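Long-range contacts in Polyphosphate:AMP phosphotransferase (Pseudomonas aeruginosa PAO1, PDB 3CZP), which uses inorganic polyphosphate as phosphate donor to convert AMP to ADP and, less efficiently, GMP to GDP, with magnesium as cofactor: residues Ser300-Phe305 / Tyr402-Val407; Glu84-Pro89 / Pro355-Phe360; Gly10-Lys15 / Gly215-Tyr220; Phe150-His155 / Tyr211-Ala216. All blocks are in the same frame, centred on the assembly; numbering follows the deposited sequence.

Contact 1: Ser300-Phe305 / Tyr402-Val407; sequences SLVAVF and YGIIVV
Strands 300-307 and 404-412 are parallel neighbours in the five-stranded sheet of the second PPK2 domain, a P-loop NTPase-like fold, pairing Leu301 with Ile405 through Ala303 with Val407. Four backbone bonds run between them: Ile405 N to Ser300 O at 2.8 Å, Val302 N to Ile405 O, Val407 N to Val302 O, and Val304 N to Val407 O at 2.9 Å. All are almost straight at hydrogen; the donor to Ser300 O sits 27° above the carbonyl plane, the other three lie nearly along C=O. On one face Val302 CG2, anti to the carbonyl carbon, meets Ile404 CG2 at 3.6 Å, while Ser300 OG lies 3.3 Å from Ile404 CG1. On the other, Leu301 has CG anti to the backbone N (chi1 -172°) and crosses Ile405 obliquely, Leu301 CD1 3.6 Å from Ile405 CG2. Helix 475-496 covers this second face through Ile486 against Leu301. The facing peptide groups are thus paired by these four bonds, and branched aliphatic groups make up most of the side-chain contact.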
loop_
_atom_site.group_PDB
_atom_site.type_symbol
_atom_site.label_atom_id
_atom_site.label_comp_id
_atom_site.label_asym_id
_atom_site.label_seq_id
_atom_site.Cartn_x
_atom_site.Cartn_y
_atom_site.Cartn_z
ATOM N N SER A 300 -19.102 -3.098 9.068
ATOM C CA SER A 300 -17.908 -3.860 9.361
ATOM C C SER A 300 -17.632 -3.692 10.860
ATOM O O SER A 300 -18.348 -2.978 11.533
ATOM C CB SER A 300 -16.742 -3.446 8.440
ATOM O OG SER A 300 -16.488 -2.090 8.625
ATOM N N LEU A 301 -16.605 -4.378 11.363
ATOM C CA LEU A 301 -16.321 -4.375 12.785
ATOM C C LEU A 301 -14.876 -3.999 12.994
ATOM O O LEU A 301 -14.007 -4.467 12.272
ATOM C CB LEU A 301 -16.641 -5.756 13.384
ATOM C CG LEU A 301 -16.623 -6.054 14.890
ATOM C CD1 LEU A 301 -17.622 -5.185 15.578
ATOM C CD2 LEU A 301 -16.992 -7.552 15.114
ATOM N N VAL A 302 -14.650 -3.120 13.968
ATOM C CA VAL A 302 -13.302 -2.842 14.527
ATOM C C VAL A 302 -13.320 -3.091 16.008
ATOM O O VAL A 302 -14.106 -2.462 16.738
ATOM C CB VAL A 302 -12.849 -1.391 14.198
ATOM C CG1 VAL A 302 -11.540 -1.035 14.924
ATOM C CG2 VAL A 302 -12.673 -1.250 12.687
ATOM N N ALA A 303 -12.450 -4.013 16.454
ATOM C CA ALA A 303 -12.181 -4.287 17.888
ATOM C C ALA A 303 -10.794 -3.854 18.256
ATOM O O ALA A 303 -9.803 -4.343 17.708
ATOM C CB ALA A 303 -12.405 -5.759 18.252
ATOM N N VAL A 304 -10.713 -2.901 19.165
ATOM C CA VAL A 304 -9.459 -2.396 19.663
ATOM C C VAL A 304 -9.130 -3.005 21.027
ATOM O O VAL A 304 -9.987 -3.016 21.921
ATOM C CB VAL A 304 -9.538 -0.872 19.860
ATOM C CG1 VAL A 304 -8.419 -0.431 20.800
ATOM C CG2 VAL A 304 -9.543 -0.104 18.475
ATOM N N PHE A 305 -7.915 -3.501 21.201
ATOM C CA PHE A 305 -7.476 -4.037 22.505
ATOM C C PHE A 305 -6.275 -3.328 23.085
ATOM O O PHE A 305 -5.219 -3.261 22.456
ATOM C CB PHE A 305 -7.116 -5.535 22.391
ATOM C CG PHE A 305 -8.288 -6.431 22.207
ATOM C CD1 PHE A 305 -8.861 -7.100 23.304
ATOM C CD2 PHE A 305 -8.831 -6.628 20.947
ATOM C CE1 PHE A 305 -9.940 -7.934 23.118
ATOM C CE2 PHE A 305 -9.968 -7.442 20.749
ATOM C CZ PHE A 305 -10.501 -8.110 21.806
ATOM N N TYR A 402 -19.809 5.769 8.541
ATOM C CA TYR A 402 -19.831 4.888 7.391
ATOM C C TYR A 402 -20.496 3.541 7.746
ATOM O O TYR A 402 -20.802 2.765 6.879
ATOM C CB TYR A 402 -18.385 4.719 6.843
ATOM C CG TYR A 402 -18.358 3.980 5.532
ATOM C CD1 TYR A 402 -18.780 4.577 4.368
ATOM C CD2 TYR A 402 -17.960 2.669 5.479
ATOM C CE1 TYR A 402 -18.763 3.896 3.214
ATOM C CE2 TYR A 402 -17.987 1.979 4.321
ATOM C CZ TYR A 402 -18.359 2.598 3.182
ATOM O OH TYR A 402 -18.388 1.870 1.988
ATOM N N GLY A 403 -20.761 3.277 9.029
ATOM C CA GLY A 403 -21.444 2.020 9.466
ATOM C C GLY A 403 -20.479 1.005 10.099
ATOM O O GLY A 403 -20.828 -0.142 10.336
ATOM N N ILE A 404 -19.248 1.424 10.374
ATOM C CA ILE A 404 -18.291 0.573 11.066
ATOM C C ILE A 404 -18.646 0.562 12.530
ATOM O O ILE A 404 -18.862 1.598 13.144
ATOM C CB ILE A 404 -16.811 1.019 10.854
ATOM C CG1 ILE A 404 -16.530 1.157 9.331
ATOM C CG2 ILE A 404 -15.870 0.081 11.575
ATOM C CD1 ILE A 404 -15.053 1.299 8.919
ATOM N N ILE A 405 -18.722 -0.650 13.065
ATOM C CA ILE A 405 -18.964 -0.913 14.475
ATOM C C ILE A 405 -17.661 -0.901 15.231
ATOM O O ILE A 405 -16.831 -1.740 15.033
ATOM C CB ILE A 405 -19.670 -2.269 14.641
ATOM C CG1 ILE A 405 -20.960 -2.304 13.797
ATOM C CG2 ILE A 405 -19.993 -2.581 16.138
ATOM C CD1 ILE A 405 -21.562 -3.672 13.725
ATOM N N VAL A 406 -17.496 0.042 16.133
ATOM C CA VAL A 406 -16.251 0.213 16.846
ATOM C C VAL A 406 -16.388 -0.193 18.343
ATOM O O VAL A 406 -17.199 0.386 19.113
ATOM C CB VAL A 406 -15.798 1.655 16.703
ATOM C CG1 VAL A 406 -14.550 1.913 17.509
ATOM C CG2 VAL A 406 -15.640 2.022 15.196
ATOM N N VAL A 407 -15.608 -1.200 18.738
ATOM C CA VAL A 407 -15.594 -1.686 20.113
ATOM C C VAL A 407 -14.177 -1.512 20.673
ATOM O O VAL A 407 -13.219 -1.801 19.973
ATOM C CB VAL A 407 -16.110 -3.142 20.144
ATOM C CG1 VAL A 407 -16.253 -3.601 21.556
ATOM C CG2 VAL A 407 -17.554 -3.208 19.463
#

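Contact 2: Glu84-Pro89 / Pro355-Phe360; sequences ELERPP and PARRQF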
loop_
_atom_site.group_PDB
_atom_site.type_symbol
_atom_site.label_atom_id
_atom_site.label_comp_id
_atom_site.label_asym_id
_atom_site.label_seq_id
_atom_site.Cartn_x
_atom_site.Cartn_y
_atom_site.Cartn_z
ATOM N N GLU A 84 -11.975 1.744 -2.567
ATOM C CA GLU A 84 -12.277 3.070 -2.037
ATOM C C GLU A 84 -13.748 3.258 -1.648
ATOM O O GLU A 84 -14.039 3.879 -0.639
ATOM C CB GLU A 84 -11.884 4.123 -3.055
ATOM C CG GLU A 84 -10.369 4.162 -3.153
ATOM C CD GLU A 84 -9.818 4.996 -4.256
ATOM O OE1 GLU A 84 -10.586 5.344 -5.203
ATOM O OE2 GLU A 84 -8.584 5.240 -4.182
ATOM N N LEU A 85 -14.635 2.761 -2.487
ATOM C CA LEU A 85 -16.078 2.809 -2.268
ATOM C C LEU A 85 -16.555 1.937 -1.112
ATOM O O LEU A 85 -17.603 2.221 -0.512
ATOM C CB LEU A 85 -16.829 2.274 -3.514
ATOM C CG LEU A 85 -16.934 3.104 -4.785
ATOM C CD1 LEU A 85 -17.568 2.217 -5.935
ATOM C CD2 LEU A 85 -17.733 4.314 -4.509
ATOM N N GLU A 86 -15.852 0.837 -0.860
ATOM C CA GLU A 86 -16.182 -0.056 0.272
ATOM C C GLU A 86 -15.540 0.341 1.627
ATOM O O GLU A 86 -15.635 -0.400 2.620
ATOM C CB GLU A 86 -15.746 -1.481 -0.067
ATOM C CG GLU A 86 -16.527 -2.114 -1.221
ATOM C CD GLU A 86 -18.043 -2.059 -1.030
ATOM O OE1 GLU A 86 -18.499 -2.110 0.142
ATOM O OE2 GLU A 86 -18.781 -1.950 -2.056
ATOM N N ARG A 87 -14.936 1.510 1.654
ATOM C CA ARG A 87 -14.331 2.047 2.856
ATOM C C ARG A 87 -14.850 3.486 3.135
ATOM O O ARG A 87 -15.401 4.123 2.252
ATOM C CB ARG A 87 -12.819 2.017 2.688
ATOM C CG ARG A 87 -12.245 0.601 2.810
ATOM C CD ARG A 87 -10.772 0.543 2.584
ATOM N NE ARG A 87 -10.241 -0.787 2.752
ATOM C CZ ARG A 87 -10.363 -1.784 1.882
ATOM N NH1 ARG A 87 -11.061 -1.640 0.782
ATOM N NH2 ARG A 87 -9.872 -2.958 2.194
ATOM N N PRO A 88 -14.654 4.009 4.362
ATOM C CA PRO A 88 -15.143 5.362 4.606
ATOM C C PRO A 88 -14.539 6.389 3.643
ATOM O O PRO A 88 -13.445 6.150 3.132
ATOM C CB PRO A 88 -14.746 5.630 6.039
ATOM C CG PRO A 88 -14.519 4.218 6.645
ATOM C CD PRO A 88 -14.037 3.401 5.563
ATOM N N PRO A 89 -15.335 7.400 3.249
ATOM C CA PRO A 89 -14.923 8.368 2.234
ATOM C C PRO A 89 -13.539 8.966 2.396
ATOM O O PRO A 89 -12.929 9.283 1.387
ATOM C CB PRO A 89 -15.987 9.489 2.321
ATOM C CG PRO A 89 -16.961 9.075 3.337
ATOM C CD PRO A 89 -16.757 7.610 3.599
ATOM N N PRO A 355 -11.171 -1.826 7.892
ATOM C CA PRO A 355 -11.815 -2.855 7.069
ATOM C C PRO A 355 -12.762 -2.342 5.987
ATOM O O PRO A 355 -13.413 -1.313 6.147
ATOM C CB PRO A 355 -12.535 -3.733 8.118
ATOM C CG PRO A 355 -12.785 -2.808 9.261
ATOM C CD PRO A 355 -11.635 -1.857 9.292
ATOM N N ALA A 356 -12.793 -3.032 4.859
ATOM C CA ALA A 356 -13.885 -2.882 3.916
ATOM C C ALA A 356 -15.210 -3.375 4.546
ATOM O O ALA A 356 -15.215 -4.078 5.553
ATOM C CB ALA A 356 -13.594 -3.643 2.682
ATOM N N ARG A 357 -16.316 -3.079 3.899
ATOM C CA ARG A 357 -17.601 -3.607 4.332
ATOM C C ARG A 357 -17.559 -5.130 4.437
ATOM O O ARG A 357 -16.984 -5.812 3.605
ATOM C CB ARG A 357 -18.708 -3.234 3.360
ATOM C CG ARG A 357 -19.087 -1.761 3.429
ATOM C CD ARG A 357 -20.431 -1.599 4.111
ATOM N NE ARG A 357 -20.801 -0.190 4.147
ATOM C CZ ARG A 357 -21.783 0.377 3.449
ATOM N NH1 ARG A 357 -22.587 -0.344 2.643
ATOM N NH2 ARG A 357 -21.971 1.694 3.594
ATOM N N ARG A 358 -18.224 -5.627 5.472
ATOM C CA ARG A 358 -18.336 -7.037 5.788
ATOM C C ARG A 358 -17.086 -7.625 6.401
ATOM O O ARG A 358 -17.073 -8.783 6.647
ATOM C CB ARG A 358 -18.748 -7.847 4.569
ATOM C CG ARG A 358 -19.643 -9.002 4.932
ATOM C CD ARG A 358 -20.339 -9.441 3.694
ATOM N NE ARG A 358 -20.794 -10.816 3.820
ATOM C CZ ARG A 358 -20.580 -11.759 2.906
ATOM N NH1 ARG A 358 -19.909 -11.473 1.776
ATOM N NH2 ARG A 358 -21.047 -12.987 3.111
ATOM N N GLN A 359 -16.061 -6.826 6.682
ATOM C CA GLN A 359 -14.823 -7.343 7.258
ATOM C C GLN A 359 -14.762 -7.002 8.748
ATOM O O GLN A 359 -15.532 -6.169 9.262
ATOM C CB GLN A 359 -13.556 -6.793 6.543
ATOM C CG GLN A 359 -13.429 -7.095 5.053
ATOM C CD GLN A 359 -12.109 -6.542 4.387
ATOM O OE1 GLN A 359 -11.427 -5.647 4.911
ATOM N NE2 GLN A 359 -11.751 -7.121 3.245
ATOM N N PHE A 360 -13.811 -7.639 9.431
ATOM C CA PHE A 360 -13.641 -7.522 10.891
ATOM C C PHE A 360 -12.160 -7.379 11.166
ATOM O O PHE A 360 -11.408 -8.241 10.824
ATOM C CB PHE A 360 -14.211 -8.796 11.551
ATOM C CG PHE A 360 -14.102 -8.868 13.076
ATOM C CD1 PHE A 360 -13.721 -7.762 13.870
ATOM C CD2 PHE A 360 -14.382 -10.061 13.700
ATOM C CE1 PHE A 360 -13.636 -7.868 15.253
ATOM C CE2 PHE A 360 -14.282 -10.196 15.085
ATOM C CZ PHE A 360 -13.910 -9.107 15.869
HETATM O O HOH W 1 -15.552 -0.002 5.406
HETATM O O HOH W 2 -8.963 -4.011 5.159
#
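Pro355 lies in the loop between helix 348-351 and strand 360-364 of the second PPK2 domain; the loop meets the end of helix 82-85 of the first, bridging the fused domains. A water donates to Pro355 O (2.6 Å) and Glu86 O. Ala356 begins a type II beta turn ending at Gln359; its CB lies over one face of the Arg87 guanidinium, 3.6 Å above the plane and toward the rim. On its own side that guanidinium donates from NH1 to Glu83 O. Arg357 N donates to Glu86 O at 3.0 Å, in the carbonyl plane but bent to 138° at hydrogen, the one direct hydrogen bond between the segments. The Arg357 side chain, bent at chi2, crosses Glu86 at about a right angle, and Glu86 OE1 touches its CG at 3.4 Å but is 5.0 Å from its NE. Gln359 reaches back, extended beyond CG: OE1 accepts from Ala356 N at 3.0 Å and from a second water, which accepts from Arg87 NH2 at 3.3 Å.

Contact 3: Gly10-Lys15 / Gly215-Tyr220; sequences GHSIDK and GADERY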
loop_
_atom_site.group_PDB
_atom_site.type_symbol
_atom_site.label_atom_id
_atom_site.label_comp_id
_atom_site.label_asym_id
_atom_site.label_seq_id
_atom_site.Cartn_x
_atom_site.Cartn_y
_atom_site.Cartn_z
ATOM N N GLY A 10 -9.400 41.964 -12.968
ATOM C CA GLY A 10 -8.806 41.769 -14.318
ATOM C C GLY A 10 -7.285 41.769 -14.360
ATOM O O GLY A 10 -6.674 42.370 -15.267
ATOM N N HIS A 11 -6.679 41.074 -13.394
ATOM C CA HIS A 11 -5.209 40.959 -13.286
ATOM C C HIS A 11 -4.588 40.371 -14.571
ATOM O O HIS A 11 -5.133 39.432 -15.133
ATOM C CB HIS A 11 -4.822 40.083 -12.097
ATOM C CG HIS A 11 -5.334 40.553 -10.778
ATOM N ND1 HIS A 11 -6.604 40.257 -10.324
ATOM C CD2 HIS A 11 -4.723 41.228 -9.773
ATOM C CE1 HIS A 11 -6.758 40.746 -9.108
ATOM N NE2 HIS A 11 -5.630 41.325 -8.741
ATOM N N SER A 12 -3.471 40.973 -14.993
ATOM C CA SER A 12 -2.718 40.699 -16.234
ATOM C C SER A 12 -1.239 40.797 -15.924
ATOM O O SER A 12 -0.838 41.661 -15.138
ATOM C CB SER A 12 -2.886 41.854 -17.243
ATOM O OG SER A 12 -3.974 41.668 -18.111
ATOM N N ILE A 13 -0.411 40.021 -16.626
ATOM C CA ILE A 13 1.032 40.259 -16.634
ATOM C C ILE A 13 1.485 40.160 -18.080
ATOM O O ILE A 13 1.123 39.228 -18.798
ATOM C CB ILE A 13 1.811 39.276 -15.744
ATOM C CG1 ILE A 13 1.431 39.486 -14.278
ATOM C CG2 ILE A 13 3.328 39.431 -15.921
ATOM C CD1 ILE A 13 2.061 38.467 -13.341
ATOM N N ASP A 14 2.267 41.147 -18.502
ATOM C CA ASP A 14 2.747 41.232 -19.888
ATOM C C ASP A 14 3.762 40.141 -20.185
ATOM O O ASP A 14 4.452 39.661 -19.299
ATOM C CB ASP A 14 3.314 42.637 -20.209
ATOM C CG ASP A 14 4.704 42.831 -19.693
ATOM O OD1 ASP A 14 4.875 43.409 -18.593
ATOM O OD2 ASP A 14 5.633 42.357 -20.363
ATOM N N LYS A 15 3.840 39.765 -21.455
ATOM C CA LYS A 15 4.715 38.676 -21.896
ATOM C C LYS A 15 6.197 38.809 -21.460
ATOM O O LYS A 15 6.798 37.862 -21.033
ATOM C CB LYS A 15 4.596 38.500 -23.408
ATOM C CG LYS A 15 5.506 37.428 -23.961
ATOM C CD LYS A 15 5.428 37.319 -25.507
ATOM C CE LYS A 15 6.809 36.892 -26.129
ATOM N NZ LYS A 15 7.795 38.054 -26.416
ATOM N N GLY A 215 -8.164 33.790 -13.010
ATOM C CA GLY A 215 -7.667 32.890 -14.035
ATOM C C GLY A 215 -7.796 33.346 -15.475
ATOM O O GLY A 215 -7.527 32.573 -16.408
ATOM N N ALA A 216 -8.190 34.594 -15.677
ATOM C CA ALA A 216 -8.497 35.084 -17.000
ATOM C C ALA A 216 -7.189 35.257 -17.768
ATOM O O ALA A 216 -7.140 34.947 -18.937
ATOM C CB ALA A 216 -9.301 36.382 -16.921
ATOM N N ASP A 217 -6.130 35.684 -17.080
ATOM C CA ASP A 217 -4.817 35.812 -17.683
ATOM C C ASP A 217 -3.874 34.630 -17.359
ATOM O O ASP A 217 -3.478 34.424 -16.216
ATOM C CB ASP A 217 -4.189 37.174 -17.342
ATOM C CG ASP A 217 -2.932 37.438 -18.139
ATOM O OD1 ASP A 217 -3.003 37.546 -19.380
ATOM O OD2 ASP A 217 -1.853 37.584 -17.532
ATOM N N GLU A 218 -3.491 33.882 -18.403
ATOM C CA GLU A 218 -2.629 32.703 -18.275
ATOM C C GLU A 218 -1.319 33.071 -17.567
ATOM O O GLU A 218 -0.865 32.385 -16.642
ATOM C CB GLU A 218 -2.235 32.178 -19.644
ATOM C CG GLU A 218 -3.212 31.365 -20.410
ATOM C CD GLU A 218 -2.582 30.916 -21.763
ATOM O OE1 GLU A 218 -1.947 31.742 -22.473
ATOM O OE2 GLU A 218 -2.671 29.716 -22.091
ATOM N N ARG A 219 -0.703 34.160 -18.023
ATOM C CA ARG A 219 0.552 34.639 -17.430
ATOM C C ARG A 219 0.413 35.023 -15.966
ATOM O O ARG A 219 1.154 34.565 -15.119
ATOM C CB ARG A 219 1.097 35.823 -18.223
ATOM C CG ARG A 219 1.528 35.411 -19.592
ATOM C CD ARG A 219 2.166 36.470 -20.329
ATOM N NE ARG A 219 2.219 36.030 -21.707
ATOM C CZ ARG A 219 1.430 36.459 -22.694
ATOM N NH1 ARG A 219 1.608 35.949 -23.911
ATOM N NH2 ARG A 219 0.500 37.391 -22.497
ATOM N N TYR A 220 -0.552 35.858 -15.647
ATOM C CA TYR A 220 -0.779 36.209 -14.249
ATOM C C TYR A 220 -1.084 34.985 -13.337
ATOM O O TYR A 220 -0.589 34.912 -12.224
ATOM C CB TYR A 220 -1.950 37.165 -14.144
ATOM C CG TYR A 220 -2.390 37.410 -12.735
ATOM C CD1 TYR A 220 -1.731 38.328 -11.936
ATOM C CD2 TYR A 220 -3.442 36.704 -12.194
ATOM C CE1 TYR A 220 -2.113 38.546 -10.645
ATOM C CE2 TYR A 220 -3.832 36.908 -10.885
ATOM C CZ TYR A 220 -3.188 37.872 -10.124
ATOM O OH TYR A 220 -3.567 38.053 -8.812
HETATM O O HOH W 3 -6.156 36.707 -14.462
HETATM O O HOH W 4 -0.759 38.951 -20.491
#
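Segment 10-15, the loop leading into helix 15-39, passes the start of helix 218-238 with Ile13 CA 5.0 Å from Tyr220 CA, and Ile13 N donates to the side chain of Asp217, the N-cap of that helix. With CG anti to its backbone N (chi1 -170°), Asp217 turns OD2 back over the first helical turn, where it accepts from Tyr220 N at 2.9 Å in a capping bond and from Ile13 N at 3.0 Å. Both donors approach from above the carboxylate plane. Gripped by two N-H groups, this oxygen caps the helix and holds the loop; these donors and the helix N-terminus would probably favour the charged form. His11 CB sits over the centre of the Tyr220 ring, 3.3 Å from the centroid and 7° off the normal, a CH-pi contact. The two side chains point the same way; their planes are 20° apart, but the rings are strongly offset and overlap little, and Tyr220 OH lies over the rim of the imidazole. Glu214 fixes the imidazole through His11 ND1. The Ile13 side chain crosses that of Tyr220 at about a right angle, Ile13 CD1 4.0 Å from Tyr220 CD1, while Lys15 CB lies above the Arg219 guanidinium. At the edge of that group, in its plane, a water accepts from Arg219 NH2 and donates to Asp217 OD1 and, at 2.5 Å, to Ile13 O.

Contact 4: Phe150-His155 / Tyr211-Ala216; sequences FKFWFH and YVVEGA. With ACT (acetate ion), chain E.
Phe150, Phe152 and Tyr211 all carry CG anti to the carbonyl carbon (chi1 -66°, -65° and -62°), which brings the three rings together on one side of the paired strands. Phe152 CD1 meets Tyr211 CB at 3.7 Å, and the two rings cross obliquely with centroids 5.6 Å apart; Val213 CG2 extends the same apolar patch beside Phe152. Phe150 CD1 approaches Tyr211 CE2 more loosely. Beyond the rings Tyr211 OH donates to an acetate oxygen O at 3.0 Å, the ion probably coming from the crystallisation liquor. On the reverse face Trp153 and His155 have CG anti to the backbone N, and Val212 CG1 packs 3.9 Å from Trp153 CD1. A weak bond joins Trp153 NE1 to His155 ND1, while Glu8 accepts from His155 NE2 and Phe4 stacks on both rings. Five backbone bonds tie the strands, from Tyr211 N to Lys151 O (2.8 Å) to Gly215 N to His155 O, the last formed just after strand 210-214 ends. Helices 218-238 and 186-203 pack on opposite faces, completing the layered alpha/beta arrangement of the P-loop NTPase-like first PPK2 domain, with strand 210-214 at the sheet edge.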
loop_
_atom_site.group_PDB
_atom_site.type_symbol
_atom_site.label_atom_id
_atom_site.label_comp_id
_atom_site.label_asym_id
_atom_site.label_seq_id
_atom_site.Cartn_x
_atom_site.Cartn_y
_atom_site.Cartn_z
ATOM N N PHE A 150 -1.165 24.033 0.632
ATOM C CA PHE A 150 -1.619 25.141 -0.195
ATOM C C PHE A 150 -3.013 24.829 -0.743
ATOM O O PHE A 150 -3.250 23.703 -1.196
ATOM C CB PHE A 150 -0.677 25.295 -1.395
ATOM C CG PHE A 150 0.716 25.716 -1.037
ATOM C CD1 PHE A 150 1.054 27.089 -0.971
ATOM C CD2 PHE A 150 1.725 24.769 -0.856
ATOM C CE1 PHE A 150 2.356 27.471 -0.695
ATOM C CE2 PHE A 150 3.001 25.163 -0.549
ATOM C CZ PHE A 150 3.317 26.505 -0.463
ATOM N N LYS A 151 -3.925 25.812 -0.774
ATOM C CA LYS A 151 -5.213 25.650 -1.468
ATOM C C LYS A 151 -5.445 26.808 -2.486
ATOM O O LYS A 151 -5.499 27.976 -2.121
ATOM C CB LYS A 151 -6.365 25.574 -0.475
ATOM C CG LYS A 151 -6.131 24.629 0.689
ATOM C CD LYS A 151 -7.329 24.525 1.521
ATOM C CE LYS A 151 -7.195 25.321 2.813
ATOM N NZ LYS A 151 -8.439 25.204 3.407
ATOM N N PHE A 152 -5.635 26.458 -3.750
ATOM C CA PHE A 152 -5.788 27.446 -4.772
ATOM C C PHE A 152 -7.155 27.324 -5.356
ATOM O O PHE A 152 -7.585 26.236 -5.789
ATOM C CB PHE A 152 -4.715 27.339 -5.873
ATOM C CG PHE A 152 -3.340 27.617 -5.414
ATOM C CD1 PHE A 152 -2.876 28.914 -5.247
ATOM C CD2 PHE A 152 -2.457 26.567 -5.180
ATOM C CE1 PHE A 152 -1.566 29.132 -4.825
ATOM C CE2 PHE A 152 -1.138 26.791 -4.803
ATOM C CZ PHE A 152 -0.706 28.040 -4.604
ATOM N N TRP A 153 -7.829 28.459 -5.379
ATOM C CA TRP A 153 -9.088 28.625 -6.057
ATOM C C TRP A 153 -8.899 29.509 -7.291
ATOM O O TRP A 153 -8.682 30.707 -7.188
ATOM C CB TRP A 153 -10.119 29.258 -5.100
ATOM C CG TRP A 153 -11.465 29.560 -5.762
ATOM C CD1 TRP A 153 -11.740 30.562 -6.613
ATOM C CD2 TRP A 153 -12.676 28.837 -5.594
ATOM N NE1 TRP A 153 -13.045 30.496 -7.036
ATOM C CE2 TRP A 153 -13.643 29.445 -6.402
ATOM C CE3 TRP A 153 -13.037 27.717 -4.847
ATOM C CZ2 TRP A 153 -14.949 29.015 -6.432
ATOM C CZ3 TRP A 153 -14.349 27.278 -4.910
ATOM C CH2 TRP A 153 -15.270 27.916 -5.679
ATOM N N PHE A 154 -8.983 28.881 -8.454
ATOM C CA PHE A 154 -8.892 29.517 -9.747
ATOM C C PHE A 154 -10.242 30.121 -10.110
ATOM O O PHE A 154 -11.255 29.391 -10.195
ATOM C CB PHE A 154 -8.475 28.482 -10.803
ATOM C CG PHE A 154 -7.050 28.013 -10.641
ATOM C CD1 PHE A 154 -6.033 28.532 -11.433
ATOM C CD2 PHE A 154 -6.703 27.118 -9.629
ATOM C CE1 PHE A 154 -4.717 28.154 -11.232
ATOM C CE2 PHE A 154 -5.371 26.700 -9.465
ATOM C CZ PHE A 154 -4.401 27.214 -10.251
ATOM N N HIS A 155 -10.273 31.440 -10.289
ATOM C CA HIS A 155 -11.523 32.149 -10.424
ATOM C C HIS A 155 -11.758 32.754 -11.805
ATOM O O HIS A 155 -10.838 33.265 -12.422
ATOM C CB HIS A 155 -11.579 33.306 -9.435
ATOM C CG HIS A 155 -12.950 33.848 -9.270
ATOM N ND1 HIS A 155 -14.014 33.061 -8.884
ATOM C CD2 HIS A 155 -13.453 35.085 -9.489
ATOM C CE1 HIS A 155 -15.104 33.802 -8.834
ATOM N NE2 HIS A 155 -14.790 35.031 -9.206
ATOM N N TYR A 211 -6.027 30.620 -1.488
ATOM C CA TYR A 211 -5.518 31.683 -2.370
ATOM C C TYR A 211 -6.450 31.729 -3.581
ATOM O O TYR A 211 -6.539 30.768 -4.318
ATOM C CB TYR A 211 -4.083 31.368 -2.770
ATOM C CG TYR A 211 -3.088 31.300 -1.613
ATOM C CD1 TYR A 211 -2.588 32.439 -1.065
ATOM C CD2 TYR A 211 -2.681 30.086 -1.084
ATOM C CE1 TYR A 211 -1.690 32.404 -0.015
ATOM C CE2 TYR A 211 -1.776 30.025 -0.056
ATOM C CZ TYR A 211 -1.296 31.210 0.480
ATOM O OH TYR A 211 -0.360 31.202 1.523
ATOM N N VAL A 212 -7.159 32.850 -3.744
ATOM C CA VAL A 212 -8.064 33.060 -4.863
ATOM C C VAL A 212 -7.277 33.749 -5.980
ATOM O O VAL A 212 -6.771 34.864 -5.825
ATOM C CB VAL A 212 -9.311 33.879 -4.475
ATOM C CG1 VAL A 212 -10.217 34.083 -5.713
ATOM C CG2 VAL A 212 -10.070 33.201 -3.304
ATOM N N VAL A 213 -7.094 33.041 -7.076
ATOM C CA VAL A 213 -6.252 33.539 -8.169
ATOM C C VAL A 213 -7.120 33.753 -9.382
ATOM O O VAL A 213 -7.737 32.792 -9.861
ATOM C CB VAL A 213 -5.153 32.506 -8.524
ATOM C CG1 VAL A 213 -4.199 33.074 -9.647
ATOM C CG2 VAL A 213 -4.354 32.115 -7.247
ATOM N N GLU A 214 -7.192 34.989 -9.872
ATOM C CA GLU A 214 -7.938 35.275 -11.088
ATOM C C GLU A 214 -7.333 34.545 -12.304
ATOM O O GLU A 214 -6.138 34.663 -12.603
ATOM C CB GLU A 214 -8.004 36.792 -11.352
ATOM C CG GLU A 214 -8.958 37.108 -12.504
ATOM C CD GLU A 214 -9.216 38.599 -12.711
ATOM O OE1 GLU A 214 -8.721 39.416 -11.891
ATOM O OE2 GLU A 214 -9.935 38.938 -13.697
ATOM N N GLY A 215 -8.164 33.790 -13.010
ATOM C CA GLY A 215 -7.667 32.890 -14.035
ATOM C C GLY A 215 -7.796 33.346 -15.475
ATOM O O GLY A 215 -7.527 32.573 -16.408
ATOM N N ALA A 216 -8.190 34.594 -15.677
ATOM C CA ALA A 216 -8.497 35.084 -17.000
ATOM C C ALA A 216 -7.189 35.257 -17.768
ATOM O O ALA A 216 -7.140 34.947 -18.937
ATOM C CB ALA A 216 -9.301 36.382 -16.921
HETATM C C ACT E . 0.985 28.240 3.685
HETATM O O ACT E . 1.276 28.965 2.707
HETATM O OXT ACT E . 0.275 27.258 3.392
HETATM C CH3 ACT E . 1.426 28.538 5.101
#

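Contacts 1 and 4 use the corresponding fourth strand of the two PPK2 sheets, both ordered 2-3-1-4-5, but different neighbours of it: the central first strand in contact 1 and the outermost fifth in contact 4. Their centres lie 40 Å apart. Contact 2 spans the domains and touches contact 1, where Tyr402 OH lies 2.6 Å from Leu85 O and Leu301 N 3.0 Å from Gln359 O. Contact 3 continues from contact 4, sharing Gly215 and Ala216 between strand 210-214 and helix 218-238; Glu214 OE1 accepts from Gly10 N and His11 ND1. Contacts 3 and 4 belong to the N-terminal domain, which seems catalytically inactive and might serve dimerization.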